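Local coordinates for maltose ABC transporter, periplasmic maltose-binding protein (Thermotoga maritima, PDB 2GHB) that probably captures maltose or related maltodextrins in the periplasm and delivers them to the membrane components of an ABC transporter, at residues 75-80 with 100-105. Residues are numbered along the deposited sequence; the frame is centred on the assembly and turned at random.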
loop_
_atom_site.group_PDB
_atom_site.type_symbol
_atom_site.label_atom_id
_atom_site.label_comp_id
_atom_site.label_asym_id
_atom_site.label_seq_id
_atom_site.Cartn_x
_atom_site.Cartn_y
_atom_site.Cartn_z
ATOM N N ILE A 75 16.735 -13.829 -2.105
ATOM C CA ILE A 75 17.046 -12.425 -2.206
ATOM C C ILE A 75 17.951 -12.078 -1.077
ATOM O O ILE A 75 17.887 -12.671 0.006
ATOM C CB ILE A 75 15.790 -11.486 -2.271
ATOM C CG1 ILE A 75 14.837 -11.720 -1.076
ATOM C CG2 ILE A 75 15.086 -11.686 -3.559
ATOM C CD1 ILE A 75 13.744 -10.661 -0.979
ATOM N N GLU A 76 18.798 -11.102 -1.344
ATOM C CA GLU A 76 19.907 -10.762 -0.472
ATOM C C GLU A 76 19.538 -9.605 0.452
ATOM O O GLU A 76 18.919 -8.646 0.004
ATOM C CB GLU A 76 21.105 -10.390 -1.368
ATOM C CG GLU A 76 22.386 -10.024 -0.655
ATOM C CD GLU A 76 23.061 -11.209 0.013
ATOM O OE1 GLU A 76 22.742 -12.352 -0.319
ATOM O OE2 GLU A 76 23.936 -10.973 0.856
ATOM N N PRO A 77 19.922 -9.681 1.738
ATOM C CA PRO A 77 19.831 -8.497 2.593
ATOM C C PRO A 77 20.626 -7.291 2.039
ATOM O O PRO A 77 21.706 -7.473 1.461
ATOM C CB PRO A 77 20.394 -8.966 3.947
ATOM C CG PRO A 77 20.348 -10.471 3.921
ATOM C CD PRO A 77 20.414 -10.866 2.463
ATOM N N ILE A 78 20.073 -6.086 2.228
ATOM C CA ILE A 78 20.663 -4.855 1.763
ATOM C C ILE A 78 21.290 -4.151 2.964
ATOM O O ILE A 78 20.581 -3.727 3.891
ATOM C CB ILE A 78 19.607 -3.911 1.109
ATOM C CG1 ILE A 78 18.797 -4.636 0.023
ATOM C CG2 ILE A 78 20.277 -2.704 0.535
ATOM C CD1 ILE A 78 19.602 -5.158 -1.129
ATOM N N PRO A 79 22.623 -4.035 2.967
ATOM C CA PRO A 79 23.228 -3.433 4.127
ATOM C C PRO A 79 22.811 -1.973 4.234
ATOM O O PRO A 79 22.478 -1.332 3.227
ATOM C CB PRO A 79 24.741 -3.569 3.867
ATOM C CG PRO A 79 24.876 -4.563 2.803
ATOM C CD PRO A 79 23.630 -4.433 1.967
ATOM N N ASN A 80 22.809 -1.462 5.454
ATOM C CA ASN A 80 22.413 -0.086 5.699
ATOM C C ASN A 80 23.349 0.899 5.012
ATOM O O ASN A 80 24.539 0.641 4.850
ATOM C CB ASN A 80 22.366 0.195 7.208
ATOM C CG ASN A 80 21.796 1.573 7.524
ATOM O OD1 ASN A 80 22.517 2.479 7.983
ATOM N ND2 ASN A 80 20.504 1.747 7.255
ATOM N N LYS A 100 15.706 -7.476 8.952
ATOM C CA LYS A 100 16.626 -7.149 7.870
ATOM C C LYS A 100 15.881 -6.514 6.692
ATOM O O LYS A 100 14.782 -6.926 6.349
ATOM C CB LYS A 100 17.355 -8.416 7.380
ATOM C CG LYS A 100 18.283 -9.068 8.426
ATOM C CD LYS A 100 19.130 -10.182 7.793
ATOM C CE LYS A 100 20.399 -10.505 8.620
ATOM N NZ LYS A 100 21.570 -11.014 7.781
ATOM N N LEU A 101 16.523 -5.548 6.050
ATOM C CA LEU A 101 16.038 -4.969 4.778
ATOM C C LEU A 101 16.416 -5.830 3.573
ATOM O O LEU A 101 17.588 -6.161 3.371
ATOM C CB LEU A 101 16.592 -3.554 4.604
ATOM C CG LEU A 101 16.158 -2.799 3.342
ATOM C CD1 LEU A 101 14.677 -2.430 3.412
ATOM C CD2 LEU A 101 17.010 -1.579 3.204
ATOM N N TYR A 102 15.429 -6.135 2.748
ATOM C CA TYR A 102 15.580 -6.978 1.579
ATOM C C TYR A 102 15.268 -6.332 0.230
ATOM O O TYR A 102 15.159 -7.034 -0.781
ATOM C CB TYR A 102 14.682 -8.190 1.735
ATOM C CG TYR A 102 15.247 -9.207 2.678
ATOM C CD1 TYR A 102 16.193 -10.148 2.235
ATOM C CD2 TYR A 102 14.870 -9.221 4.004
ATOM C CE1 TYR A 102 16.734 -11.083 3.106
ATOM C CE2 TYR A 102 15.404 -10.146 4.892
ATOM C CZ TYR A 102 16.331 -11.075 4.434
ATOM O OH TYR A 102 16.820 -11.975 5.307
ATOM N N GLY A 103 15.118 -5.006 0.192
ATOM C CA GLY A 103 14.937 -4.322 -1.091
ATOM C C GLY A 103 14.912 -2.810 -0.961
ATOM O O GLY A 103 14.883 -2.277 0.146
ATOM N N ILE A 104 14.944 -2.128 -2.110
ATOM C CA ILE A 104 14.877 -0.668 -2.175
ATOM C C ILE A 104 13.566 -0.343 -2.844
ATOM O O ILE A 104 13.386 -0.622 -4.017
ATOM C CB ILE A 104 16.028 -0.077 -2.985
ATOM C CG1 ILE A 104 17.376 -0.389 -2.295
ATOM C CG2 ILE A 104 15.824 1.431 -3.190
ATOM C CD1 ILE A 104 17.542 0.233 -0.903
ATOM N N PRO A 105 12.628 0.242 -2.098
ATOM C CA PRO A 105 11.312 0.517 -2.673
ATOM C C PRO A 105 11.349 1.736 -3.617
ATOM O O PRO A 105 12.084 2.665 -3.371
ATOM C CB PRO A 105 10.473 0.834 -1.424
ATOM C CG PRO A 105 11.407 1.441 -0.515
ATOM C CD PRO A 105 12.737 0.754 -0.731
HETATM O O HOH W 1 17.416 -7.937 -1.892
HETATM O O HOH W 2 19.464 -5.069 6.131
#
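Tyr102 meets Ile75 and Pro77 where a loop of this periplasmic solute-binding protein fold crosses the break in strand 100-116, an illustration of how one direct backbone hydrogen bond and two water bridges can join a loop to an irregular strand. The aromatic side chain shows the packing atom by atom. Tyr102 CB meets CD1, the tip of Ile75, at 3.8 Å. From there CG stands beside the backbone N (chi1 -77°), which carries the ring across the loop, past Pro77: Tyr102 CD1 reaches the backbone O of Ile75 and N of Pro77, and Tyr102 CE1 lies 3.7 Å from Pro77 CD. Ile75 O sits at the ring edge, near its plane, whereas the proline lies alongside, pointing the same way as the tyrosine. Farther out, CE1, CZ and OH of Tyr102 all pass near Pro77 CG, which also touches CD and NZ of Lys100. Beyond the ring the backbones take over. Leu101 O receives the N-H of Ile78 in a nearly straight bond (2.7 Å, 170°), and Pro77 CA adds a CA-H...O contact to the same oxygen. Ile78 then packs CB against Leu101 CD2 and CG1 against Gly103 N, and it also touches Leu282 and Thr283 of helix 275-286. Two waters complete the junction: one donates to both Glu76 O and Tyr102 O, while the other donates to Ile78 O and accepts from Leu101 N at 3.0 Å.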